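Local coordinates for general odorant-binding protein 28a (Drosophila melanogaster, PDB 6QQ4), which takes part in detecting the floral odour beta-ionone and, as a secreted member of the insect odorant-binding family, probably binds and carries small odorants, at residues A[55-61]-A[103-107]; A[87-91]-A[110-115]; A[49-54]-A[69-73]; A[26-30]-A[44-48]. One frame throughout, in Å; residues are numbered along the deposited sequence.

Contact 1. Residues A[55-61]-A[103-107]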
loop_
_atom_site.group_PDB
_atom_site.type_symbol
_atom_site.label_atom_id
_atom_site.label_comp_id
_atom_site.label_asym_id
_atom_site.label_seq_id
_atom_site.Cartn_x
_atom_site.Cartn_y
_atom_site.Cartn_z
ATOM N N LEU A 55 -2.363 -7.477 -0.292
ATOM C CA LEU A 55 -2.948 -7.955 0.959
ATOM C C LEU A 55 -4.029 -8.985 0.648
ATOM O O LEU A 55 -4.935 -8.713 -0.136
ATOM C CB LEU A 55 -3.538 -6.792 1.766
ATOM C CG LEU A 55 -4.051 -7.139 3.162
ATOM C CD1 LEU A 55 -2.908 -7.611 3.994
ATOM C CD2 LEU A 55 -4.740 -5.903 3.809
ATOM N N ASP A 56 -3.946 -10.160 1.264
ATOM C CA ASP A 56 -4.906 -11.214 0.941
ATOM C C ASP A 56 -6.077 -11.234 1.920
ATOM O O ASP A 56 -6.081 -10.512 2.919
ATOM C CB ASP A 56 -4.226 -12.593 0.888
ATOM C CG ASP A 56 -3.652 -13.040 2.227
ATOM O OD1 ASP A 56 -4.258 -12.779 3.291
ATOM O OD2 ASP A 56 -2.585 -13.693 2.212
ATOM N N ALA A 57 -7.050 -12.087 1.612
ATOM C CA ALA A 57 -8.310 -12.210 2.336
ATOM C C ALA A 57 -8.153 -12.585 3.808
ATOM O O ALA A 57 -9.106 -12.473 4.581
ATOM C CB ALA A 57 -9.208 -13.242 1.627
ATOM N N ASN A 58 -6.965 -13.036 4.201
ATOM C CA ASN A 58 -6.684 -13.246 5.618
ATOM C C ASN A 58 -5.797 -12.146 6.195
ATOM O O ASN A 58 -5.241 -12.282 7.284
ATOM C CB ASN A 58 -6.047 -14.614 5.842
ATOM C CG ASN A 58 -7.089 -15.704 6.038
ATOM O OD1 ASN A 58 -7.620 -16.244 5.070
ATOM N ND2 ASN A 58 -7.402 -16.015 7.297
ATOM N N GLY A 59 -5.683 -11.044 5.467
ATOM C CA GLY A 59 -4.982 -9.876 5.981
ATOM C C GLY A 59 -3.490 -10.055 6.161
ATOM O O GLY A 59 -2.884 -9.472 7.065
ATOM N N LYS A 60 -2.884 -10.852 5.290
ATOM C CA LYS A 60 -1.437 -11.039 5.310
ATOM C C LYS A 60 -0.883 -10.630 3.953
ATOM O O LYS A 60 -1.593 -10.674 2.959
ATOM C CB LYS A 60 -1.071 -12.488 5.630
ATOM C CG LYS A 60 -1.732 -13.041 6.896
ATOM C CD LYS A 60 -1.216 -12.382 8.162
ATOM C CE LYS A 60 -1.848 -13.009 9.402
ATOM N NZ LYS A 60 -2.109 -11.995 10.488
ATOM N N LEU A 61 0.376 -10.206 3.911
ATOM C CA LEU A 61 0.959 -9.759 2.651
ATOM C C LEU A 61 1.126 -10.954 1.708
ATOM O O LEU A 61 1.561 -12.029 2.129
ATOM C CB LEU A 61 2.311 -9.072 2.886
ATOM C CG LEU A 61 2.659 -7.922 1.942
ATOM C CD1 LEU A 61 1.840 -6.683 2.298
ATOM C CD2 LEU A 61 4.147 -7.627 1.977
ATOM N N ALA A 103 -3.544 -4.165 10.071
ATOM C CA ALA A 103 -2.482 -4.927 9.406
ATOM C C ALA A 103 -2.007 -4.215 8.139
ATOM O O ALA A 103 -0.802 -4.194 7.857
ATOM C CB ALA A 103 -2.946 -6.314 9.080
ATOM N N ALA A 104 -2.946 -3.639 7.385
ATOM C CA ALA A 104 -2.606 -2.887 6.171
ATOM C C ALA A 104 -1.693 -1.715 6.501
ATOM O O ALA A 104 -0.727 -1.448 5.784
ATOM C CB ALA A 104 -3.840 -2.399 5.472
ATOM N N GLU A 105 -1.964 -1.043 7.611
ATOM C CA GLU A 105 -1.155 0.105 7.994
ATOM C C GLU A 105 0.223 -0.280 8.545
ATOM O O GLU A 105 1.196 0.457 8.372
ATOM C CB GLU A 105 -1.907 0.952 9.022
ATOM C CG GLU A 105 -1.232 2.244 9.375
ATOM C CD GLU A 105 -1.013 3.153 8.167
ATOM O OE1 GLU A 105 -1.588 2.884 7.098
ATOM O OE2 GLU A 105 -0.287 4.164 8.295
ATOM N N ALA A 106 0.310 -1.418 9.219
ATOM C CA ALA A 106 1.607 -1.880 9.687
ATOM C C ALA A 106 2.473 -2.262 8.477
ATOM O O ALA A 106 3.658 -1.983 8.456
ATOM C CB ALA A 106 1.460 -3.038 10.639
ATOM N N TYR A 107 1.875 -2.872 7.458
ATOM C CA TYR A 107 2.594 -3.080 6.200
ATOM C C TYR A 107 2.985 -1.761 5.532
ATOM O O TYR A 107 4.090 -1.634 5.018
ATOM C CB TYR A 107 1.753 -3.929 5.229
ATOM C CG TYR A 107 1.675 -5.377 5.622
ATOM C CD1 TYR A 107 2.822 -6.088 5.960
ATOM C CD2 TYR A 107 0.451 -6.034 5.685
ATOM C CE1 TYR A 107 2.753 -7.408 6.340
ATOM C CE2 TYR A 107 0.368 -7.352 6.069
ATOM C CZ TYR A 107 1.518 -8.037 6.393
ATOM O OH TYR A 107 1.437 -9.362 6.764
#
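Leu-55 begins the approach of loop 55-61 to helix 100-117 by giving each of its methyl groups a different partner. With CG anti to the backbone N (chi1 -174°), Leu-55 CD2 lies 4.0 Å from Ala-104 CB, while its CD1 comes within 3.9 Å of CE2 of Tyr-107, whose side chain crosses the leucine at about a right angle. Asp-56 next opens a type I beta turn that runs to Gly-59. Asp-56 OD1 accepts from Asn-58 N at 2.9 Å, which makes an Asx turn, and from Lys-60 N at 3.1 Å; the two donors reach the oxygen from opposite faces of the carboxylate plane and so brace the turn. Gly-59 follows with positive phi. Gly-59 O stands 3.7 Å from Ala-103 CB and also lies at the edge of the Tyr-107 ring, near its plane. Lys-60 points its CB away from the helix overall, yet its CA passes 3.6 Å from Tyr-107 OH. Leu-61 completes the walk above one face of the Tyr-107 ring, with CD1 in a CH-pi contact 3.7 Å from the centroid. Leu-61 N donates to Tyr-107 OH at 3.2 Å (N-H...O 152°). The chemistry implies a division of labour: the carboxylate of Asp-56 shapes the loop from within, whereas Tyr-107 joins it to the helix, its hydroxyl accepting from the backbone of Leu-61 and its ring held by apolar contacts.

Contact 2. Residues A[87-91]-A[110-115]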
loop_
_atom_site.group_PDB
_atom_site.type_symbol
_atom_site.label_atom_id
_atom_site.label_comp_id
_atom_site.label_asym_id
_atom_site.label_seq_id
_atom_site.Cartn_x
_atom_site.Cartn_y
_atom_site.Cartn_z
ATOM N N ILE A 87 11.386 -4.706 -1.142
ATOM C CA ILE A 87 10.601 -4.162 -0.036
ATOM C C ILE A 87 9.474 -5.122 0.338
ATOM O O ILE A 87 9.218 -5.356 1.523
ATOM C CB ILE A 87 10.055 -2.768 -0.394
ATOM C CG1 ILE A 87 11.220 -1.766 -0.447
ATOM C CG2 ILE A 87 8.945 -2.334 0.592
ATOM C CD1 ILE A 87 10.842 -0.387 -0.928
ATOM N N GLY A 88 8.831 -5.703 -0.671
ATOM C CA GLY A 88 7.835 -6.738 -0.446
ATOM C C GLY A 88 8.363 -7.909 0.370
ATOM O O GLY A 88 7.729 -8.355 1.329
ATOM N N ASP A 89 9.531 -8.416 -0.003
ATOM C CA ASP A 89 10.113 -9.549 0.715
ATOM C C ASP A 89 10.500 -9.176 2.147
ATOM O O ASP A 89 10.339 -9.973 3.081
ATOM C CB ASP A 89 11.331 -10.097 -0.037
ATOM C CG ASP A 89 10.941 -10.974 -1.206
ATOM O OD1 ASP A 89 9.764 -11.385 -1.266
ATOM O OD2 ASP A 89 11.809 -11.261 -2.057
ATOM N N THR A 90 11.005 -7.961 2.319
ATOM C CA THR A 90 11.305 -7.457 3.648
ATOM C C THR A 90 10.038 -7.352 4.507
ATOM O O THR A 90 9.983 -7.884 5.614
ATOM C CB THR A 90 11.985 -6.081 3.585
ATOM O OG1 THR A 90 13.330 -6.237 3.120
ATOM C CG2 THR A 90 12.007 -5.441 4.955
ATOM N N CYS A 91 9.019 -6.685 3.985
ATOM C CA CYS A 91 7.876 -6.306 4.804
ATOM C C CYS A 91 6.897 -7.456 5.033
ATOM O O CYS A 91 6.172 -7.458 6.023
ATOM C CB CYS A 91 7.165 -5.101 4.178
ATOM S SG CYS A 91 8.198 -3.601 4.190
ATOM N N CYS A 110 5.926 -0.228 6.981
ATOM C CA CYS A 110 7.127 -0.917 6.522
ATOM C C CYS A 110 7.515 -0.455 5.105
ATOM O O CYS A 110 8.692 -0.157 4.812
ATOM C CB CYS A 110 6.911 -2.430 6.538
ATOM S SG CYS A 110 8.410 -3.374 6.205
ATOM N N PHE A 111 6.511 -0.385 4.241
ATOM C CA PHE A 111 6.704 0.102 2.884
ATOM C C PHE A 111 7.365 1.478 2.857
ATOM O O PHE A 111 8.359 1.674 2.163
ATOM C CB PHE A 111 5.372 0.157 2.135
ATOM C CG PHE A 111 4.806 -1.205 1.793
ATOM C CD1 PHE A 111 5.526 -2.353 2.049
ATOM C CD2 PHE A 111 3.557 -1.322 1.205
ATOM C CE1 PHE A 111 5.002 -3.609 1.727
ATOM C CE2 PHE A 111 3.029 -2.561 0.882
ATOM C CZ PHE A 111 3.746 -3.703 1.138
ATOM N N ARG A 112 6.796 2.423 3.598
ATOM C CA ARG A 112 7.300 3.782 3.613
ATOM C C ARG A 112 8.681 3.837 4.211
ATOM O O ARG A 112 9.526 4.586 3.738
ATOM C CB ARG A 112 6.381 4.702 4.401
ATOM C CG ARG A 112 5.038 4.924 3.773
ATOM C CD ARG A 112 4.348 6.121 4.403
ATOM N NE ARG A 112 4.376 6.031 5.850
ATOM C CZ ARG A 112 3.496 5.345 6.569
ATOM N NH1 ARG A 112 2.488 4.704 5.974
ATOM N NH2 ARG A 112 3.619 5.319 7.886
ATOM N N GLY A 113 8.885 3.056 5.271
ATOM C CA GLY A 113 10.155 3.014 5.968
ATOM C C GLY A 113 11.257 2.553 5.042
ATOM O O GLY A 113 12.291 3.206 4.919
ATOM N N GLU A 114 11.021 1.424 4.385
ATOM C CA GLU A 114 12.002 0.843 3.490
ATOM C C GLU A 114 12.208 1.755 2.286
ATOM O O GLU A 114 13.327 1.931 1.810
ATOM C CB GLU A 114 11.554 -0.551 3.052
ATOM C CG GLU A 114 11.537 -1.548 4.190
ATOM C CD GLU A 114 12.912 -1.695 4.802
ATOM O OE1 GLU A 114 13.861 -1.960 4.028
ATOM O OE2 GLU A 114 13.050 -1.527 6.036
ATOM N N ALA A 115 11.118 2.336 1.802
ATOM C CA ALA A 115 11.184 3.226 0.645
ATOM C C ALA A 115 12.051 4.459 0.943
ATOM O O ALA A 115 12.734 4.961 0.059
ATOM C CB ALA A 115 9.787 3.638 0.208
HETATM O O HOH W 1 13.615 -3.799 1.733
#
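Cys-91 SG and Cys-110 SG are covalently joined at 2.0 Å, a disulfide that ties the last turn of helix 78-91 to helix 100-117. It is one of the three cross-links of this all-helical odorant-binding fold, and the two short helical segments meet here at 127° between their N-to-C directions. The bridge is made from unlike rotamers: the sulfur of Cys-91 lies anti to its carbonyl carbon, that of Cys-110 anti to its backbone N, and the S-S torsion is -86°, close to the relaxed value for a disulfide.

The tight side of the contact lies beside this bridge. Ile-87 is buried and divides its branches, placing CG2 3.7 Å from Phe-111 CD1 and CG1 3.7 Å from Glu-114 CB, while CD1 runs on to the backbone of Ala-115. Phe-111 receives Cys-91 as well: SG lies at the ring edge, 4.9 Å from the centroid, and Cys-91 CB comes 3.6 Å from CE1. Beyond the ring stands Tyr-73, packed edge-to-face, with a bound pentaethylene glycol nearby, probably from the crystallisation liquor.

The other side is looser and wetter. Exposed Thr-90 offers CG2 to the bent chain of Glu-114, whose carboxylate finds its stronger partner in a salt bridge with Lys-117. Between the two helices, one water spans the polar ends, standing 2.8 Å from Thr-90 OG1 and donating to Glu-114 OE1 at 3.0 Å.

Contact 3. Residues A[49-54]-A[69-73]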
loop_
_atom_site.group_PDB
_atom_site.type_symbol
_atom_site.label_atom_id
_atom_site.label_comp_id
_atom_site.label_asym_id
_atom_site.label_seq_id
_atom_site.Cartn_x
_atom_site.Cartn_y
_atom_site.Cartn_z
ATOM N N MET A 49 -5.178 -2.168 -0.810
ATOM C CA MET A 49 -4.202 -3.249 -0.868
ATOM C C MET A 49 -4.856 -4.566 -1.285
ATOM O O MET A 49 -4.289 -5.334 -2.066
ATOM C CB MET A 49 -3.496 -3.404 0.474
ATOM C CG MET A 49 -2.469 -2.319 0.776
ATOM S SD MET A 49 -1.634 -2.642 2.340
ATOM C CE MET A 49 -0.665 -1.145 2.542
ATOM N N LYS A 50 -6.049 -4.819 -0.764
ATOM C CA LYS A 50 -6.796 -6.018 -1.110
ATOM C C LYS A 50 -7.195 -6.000 -2.586
ATOM O O LYS A 50 -7.232 -7.040 -3.243
ATOM C CB LYS A 50 -8.036 -6.159 -0.215
ATOM C CG LYS A 50 -7.693 -6.664 1.172
ATOM C CD LYS A 50 -8.921 -6.948 1.996
ATOM C CE LYS A 50 -8.526 -7.632 3.292
ATOM N NZ LYS A 50 -9.714 -7.855 4.148
ATOM N N ASN A 51 -7.481 -4.818 -3.116
ATOM C CA ASN A 51 -7.795 -4.714 -4.533
ATOM C C ASN A 51 -6.560 -4.985 -5.396
ATOM O O ASN A 51 -6.659 -5.566 -6.468
ATOM C CB ASN A 51 -8.378 -3.348 -4.860
ATOM C CG ASN A 51 -9.131 -3.346 -6.173
ATOM O OD1 ASN A 51 -9.503 -4.405 -6.688
ATOM N ND2 ASN A 51 -9.354 -2.159 -6.730
ATOM N N ILE A 52 -5.398 -4.560 -4.918
ATOM C CA ILE A 52 -4.130 -4.853 -5.579
ATOM C C ILE A 52 -3.792 -6.331 -5.438
ATOM O O ILE A 52 -3.214 -6.939 -6.335
ATOM C CB ILE A 52 -2.977 -4.004 -4.986
ATOM C CG1 ILE A 52 -3.223 -2.521 -5.238
ATOM C CG2 ILE A 52 -1.614 -4.411 -5.557
ATOM C CD1 ILE A 52 -2.180 -1.665 -4.592
ATOM N N GLY A 53 -4.149 -6.906 -4.298
ATOM C CA GLY A 53 -3.849 -8.298 -4.034
ATOM C C GLY A 53 -2.585 -8.474 -3.224
ATOM O O GLY A 53 -2.224 -9.603 -2.880
ATOM N N ILE A 54 -1.905 -7.366 -2.918
ATOM C CA ILE A 54 -0.711 -7.420 -2.079
ATOM C C ILE A 54 -1.122 -7.791 -0.646
ATOM O O ILE A 54 -0.350 -8.394 0.102
ATOM C CB ILE A 54 0.090 -6.079 -2.129
ATOM C CG1 ILE A 54 1.371 -6.152 -1.280
ATOM C CG2 ILE A 54 -0.796 -4.872 -1.759
ATOM C CD1 ILE A 54 2.409 -7.203 -1.752
ATOM N N LYS A 69 2.109 -6.774 -8.883
ATOM C CA LYS A 69 1.919 -6.112 -7.589
ATOM C C LYS A 69 2.789 -4.861 -7.422
ATOM O O LYS A 69 2.284 -3.749 -7.226
ATOM C CB LYS A 69 2.212 -7.087 -6.442
ATOM C CG LYS A 69 1.015 -7.889 -5.935
ATOM C CD LYS A 69 0.543 -8.921 -6.938
ATOM C CE LYS A 69 -0.426 -9.916 -6.303
ATOM N NZ LYS A 69 0.174 -10.656 -5.156
ATOM N N ALA A 70 4.102 -5.051 -7.492
ATOM C CA ALA A 70 5.055 -3.966 -7.271
ATOM C C ALA A 70 4.888 -2.810 -8.270
ATOM O O ALA A 70 5.084 -1.640 -7.910
ATOM C CB ALA A 70 6.487 -4.506 -7.319
ATOM N N LYS A 71 4.516 -3.126 -9.510
ATOM C CA LYS A 71 4.351 -2.083 -10.525
ATOM C C LYS A 71 3.152 -1.180 -10.218
ATOM O O LYS A 71 3.030 -0.095 -10.787
ATOM C CB LYS A 71 4.210 -2.689 -11.926
ATOM C CG LYS A 71 2.808 -3.130 -12.283
ATOM C CD LYS A 71 2.664 -3.307 -13.788
ATOM C CE LYS A 71 1.199 -3.443 -14.185
ATOM N NZ LYS A 71 1.008 -4.106 -15.505
ATOM N N GLN A 72 2.276 -1.627 -9.314
ATOM C CA GLN A 72 1.152 -0.807 -8.858
ATOM C C GLN A 72 1.618 0.262 -7.876
ATOM O O GLN A 72 0.847 1.147 -7.507
ATOM C CB GLN A 72 0.065 -1.660 -8.195
ATOM C CG GLN A 72 -0.464 -2.792 -9.054
ATOM C CD GLN A 72 -0.827 -2.346 -10.458
ATOM O OE1 GLN A 72 -0.299 -2.870 -11.441
ATOM N NE2 GLN A 72 -1.740 -1.383 -10.562
ATOM N N TYR A 73 2.877 0.172 -7.453
ATOM C CA TYR A 73 3.455 1.138 -6.524
ATOM C C TYR A 73 4.526 2.036 -7.169
ATOM O O TYR A 73 4.642 3.217 -6.839
ATOM C CB TYR A 73 4.073 0.416 -5.323
ATOM C CG TYR A 73 3.100 -0.063 -4.266
ATOM C CD1 TYR A 73 2.680 0.783 -3.244
ATOM C CD2 TYR A 73 2.631 -1.372 -4.268
ATOM C CE1 TYR A 73 1.808 0.346 -2.264
ATOM C CE2 TYR A 73 1.757 -1.819 -3.290
ATOM C CZ TYR A 73 1.351 -0.957 -2.290
ATOM O OH TYR A 73 0.482 -1.400 -1.320
#
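Lys-69 NZ reaches the backbone of Gly-53, where its bond to the carbonyl O is weak, at 3.5 Å; the firmer hold on this ammonium is a hydrogen bond to Glu-64 O, and Asp-62 adds a long, weak ion pair. The lysine chain gets there by bending at chi2 and again at chi4 (-59°), which lays CE 3.9 Å from Gly-53 O. Gly-53 is itself the residue at which helix 39-52 gives way, leaving helical geometry with positive phi. The carbonyl that meets the lysine therefore belongs to the chain just past the helix end.

Around this polar corner the contact is apolar. Ile-52 sends CG2 to Gln-72 CG at 4.0 Å, the two chains sliding past each other in opposite directions, and CD1 to Tyr-73 CE2 at 4.1 Å. Ile-54 comes to the same tyrosine at the ring edge, near its plane, with CG2 3.7 Å from OH. That methyl sits between the backbone N and the carbonyl carbon, while CG1 takes the place anti to N (chi1 -178°). Met-49, extended beyond CG, crosses Tyr-73 at about a right angle, and its CG is also 3.7 Å from the tyrosine OH. The phenol end thus meets aliphatic groups, and the Tyr-73 side chain lies about 4 Å from a bound pentaethylene glycol, probably from the crystallisation liquor, as might suit a ligand pocket lining.

The contact joins the C-terminal end of helix 39-52 to helix 66-74; Tyr-73 also borders helix 100-117 through Phe-111, and Ala-70 turns away to meet helix 78-91.

Contact 4. Residues A[26-30]-A[44-48]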
loop_
_atom_site.group_PDB
_atom_site.type_symbol
_atom_site.label_atom_id
_atom_site.label_comp_id
_atom_site.label_asym_id
_atom_site.label_seq_id
_atom_site.Cartn_x
_atom_site.Cartn_y
_atom_site.Cartn_z
ATOM N N ASP A 26 -8.461 11.665 4.446
ATOM C CA ASP A 26 -7.877 10.329 4.431
ATOM C C ASP A 26 -7.229 10.019 3.095
ATOM O O ASP A 26 -6.161 9.401 3.035
ATOM C CB ASP A 26 -8.931 9.276 4.734
ATOM C CG ASP A 26 -9.446 9.362 6.135
ATOM O OD1 ASP A 26 -8.653 9.678 7.051
ATOM O OD2 ASP A 26 -10.650 9.096 6.327
ATOM N N LEU A 27 -7.906 10.409 2.025
ATOM C CA LEU A 27 -7.376 10.263 0.677
ATOM C C LEU A 27 -6.079 11.067 0.499
ATOM O O LEU A 27 -5.132 10.597 -0.125
ATOM C CB LEU A 27 -8.417 10.715 -0.343
ATOM C CG LEU A 27 -8.355 10.088 -1.726
ATOM C CD1 LEU A 27 -8.639 8.611 -1.599
ATOM C CD2 LEU A 27 -9.360 10.755 -2.657
ATOM N N GLN A 28 -6.039 12.276 1.049
ATOM C CA GLN A 28 -4.855 13.130 0.897
ATOM C C GLN A 28 -3.642 12.545 1.619
ATOM O O GLN A 28 -2.531 12.541 1.078
ATOM C CB GLN A 28 -5.142 14.552 1.397
ATOM C CG GLN A 28 -4.798 15.638 0.370
ATOM C CD GLN A 28 -5.415 16.988 0.704
ATOM O OE1 GLN A 28 -6.533 17.065 1.220
ATOM N NE2 GLN A 28 -4.689 18.061 0.408
ATOM N N GLU A 29 -3.851 12.019 2.821
ATOM C CA GLU A 29 -2.767 11.331 3.519
ATOM C C GLU A 29 -2.170 10.208 2.675
ATOM O O GLU A 29 -0.958 9.995 2.687
ATOM C CB GLU A 29 -3.250 10.777 4.862
ATOM C CG GLU A 29 -3.667 11.855 5.812
ATOM C CD GLU A 29 -3.939 11.346 7.216
ATOM O OE1 GLU A 29 -4.261 10.151 7.390
ATOM O OE2 GLU A 29 -3.812 12.154 8.150
ATOM N N MET A 30 -3.013 9.490 1.943
ATOM C CA MET A 30 -2.527 8.412 1.085
ATOM C C MET A 30 -1.652 8.909 -0.064
ATOM O O MET A 30 -0.567 8.367 -0.281
ATOM C CB MET A 30 -3.687 7.619 0.495
ATOM C CG MET A 30 -4.189 6.462 1.310
ATOM S SD MET A 30 -5.268 5.402 0.299
ATOM C CE MET A 30 -4.107 4.637 -0.825
ATOM N N LEU A 44 -9.233 2.244 4.690
ATOM C CA LEU A 44 -9.169 2.643 3.284
ATOM C C LEU A 44 -7.971 1.935 2.652
ATOM O O LEU A 44 -8.071 1.277 1.624
ATOM C CB LEU A 44 -9.055 4.161 3.135
ATOM C CG LEU A 44 -8.836 4.717 1.720
ATOM C CD1 LEU A 44 -10.003 4.356 0.804
ATOM C CD2 LEU A 44 -8.626 6.220 1.753
ATOM N N ARG A 45 -6.836 2.035 3.314
ATOM C CA ARG A 45 -5.629 1.399 2.826
ATOM C C ARG A 45 -5.750 -0.111 2.691
ATOM O O ARG A 45 -5.236 -0.678 1.726
ATOM C CB ARG A 45 -4.464 1.775 3.729
ATOM C CG ARG A 45 -4.110 3.236 3.512
ATOM C CD ARG A 45 -3.324 3.837 4.648
ATOM N NE ARG A 45 -3.340 5.296 4.567
ATOM C CZ ARG A 45 -2.269 6.063 4.751
ATOM N NH1 ARG A 45 -1.091 5.496 5.032
ATOM N NH2 ARG A 45 -2.377 7.383 4.648
ATOM N N ALA A 46 -6.446 -0.765 3.617
ATOM C CA ALA A 46 -6.681 -2.214 3.502
ATOM C C ALA A 46 -7.468 -2.539 2.240
ATOM O O ALA A 46 -7.178 -3.505 1.549
ATOM C CB ALA A 46 -7.422 -2.744 4.719
ATOM N N CYS A 47 -8.468 -1.713 1.961
ATOM C CA CYS A 47 -9.353 -1.916 0.821
ATOM C C CYS A 47 -8.588 -1.769 -0.500
ATOM O O CYS A 47 -8.793 -2.532 -1.442
ATOM C CB CYS A 47 -10.523 -0.931 0.882
ATOM S SG CYS A 47 -11.740 -1.076 -0.484
ATOM N N VAL A 48 -7.701 -0.791 -0.563
ATOM C CA VAL A 48 -6.845 -0.639 -1.729
ATOM C C VAL A 48 -5.868 -1.814 -1.886
ATOM O O VAL A 48 -5.741 -2.382 -2.970
ATOM C CB VAL A 48 -6.054 0.675 -1.662
ATOM C CG1 VAL A 48 -5.005 0.716 -2.755
ATOM C CG2 VAL A 48 -7.011 1.855 -1.781
HETATM O O HOH W 2 -5.226 7.519 4.821
#
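Met-30 slides along Arg-45 in the opposite direction and then turns its end against Leu-44 and Val-48. Its CB starts 4.4 Å from Arg-45 NH2. The next atom, CG, rests 3.6 Å from Arg-45 NE and also touches the arginine CG. SD meets a branch of Leu-44, 3.7 Å from CD2, the same methyl that receives Leu-27 CD1. A bend at chi3 (71°) then swings CE round to face Val-48 CG2 tip to tip, at 4.1 Å.

The arginine is thereby laid beside a thioether, but its guanidinium keeps polar company. NH2 donates to a water at 2.9 Å, and that water in turn donates to Asp-26 O at 2.8 Å, while NH1 is taken by Gln-34 O. Glu-29 presents CB at the guanidinium edge, in plane; its carboxylate forms no salt bridge here and bonds to Ser-37 instead.

Segments 26-30 and 44-48, of helices 24-31 and 39-52, cross in this buried place at -60°, their axes 11.5 Å apart at the closest. Helix 2-20 flanks the apolar side, touching Leu-27 and Leu-44 and linked by the disulfide from Cys-16 to Cys-47, while helix 100-117 packs on Arg-45 and Ala-46.

Contacts 1 and 4 are buried; contacts 2 and 3 are only partly so, and contact 2 reaches solvent. Helix 100-117 serves both contact 1 and contact 2, and helix 39-52 serves both contact 3 and contact 4. Contacts 1, 2 and 3 converge where Leu-61 and Tyr-73 both pack on Phe-111, while Glu-105 and Arg-45 bring contacts 1 and 4 together through a long, weak ion pair. Chemistry follows place: contact 2 relies on a covalent cross-link, contact 1 on a tyrosine hydroxyl, contact 3 on aliphatic groups round a phenol, and contact 4 on a water-bridged arginine. Bound glycol lies near all four, consistent with a central pocket.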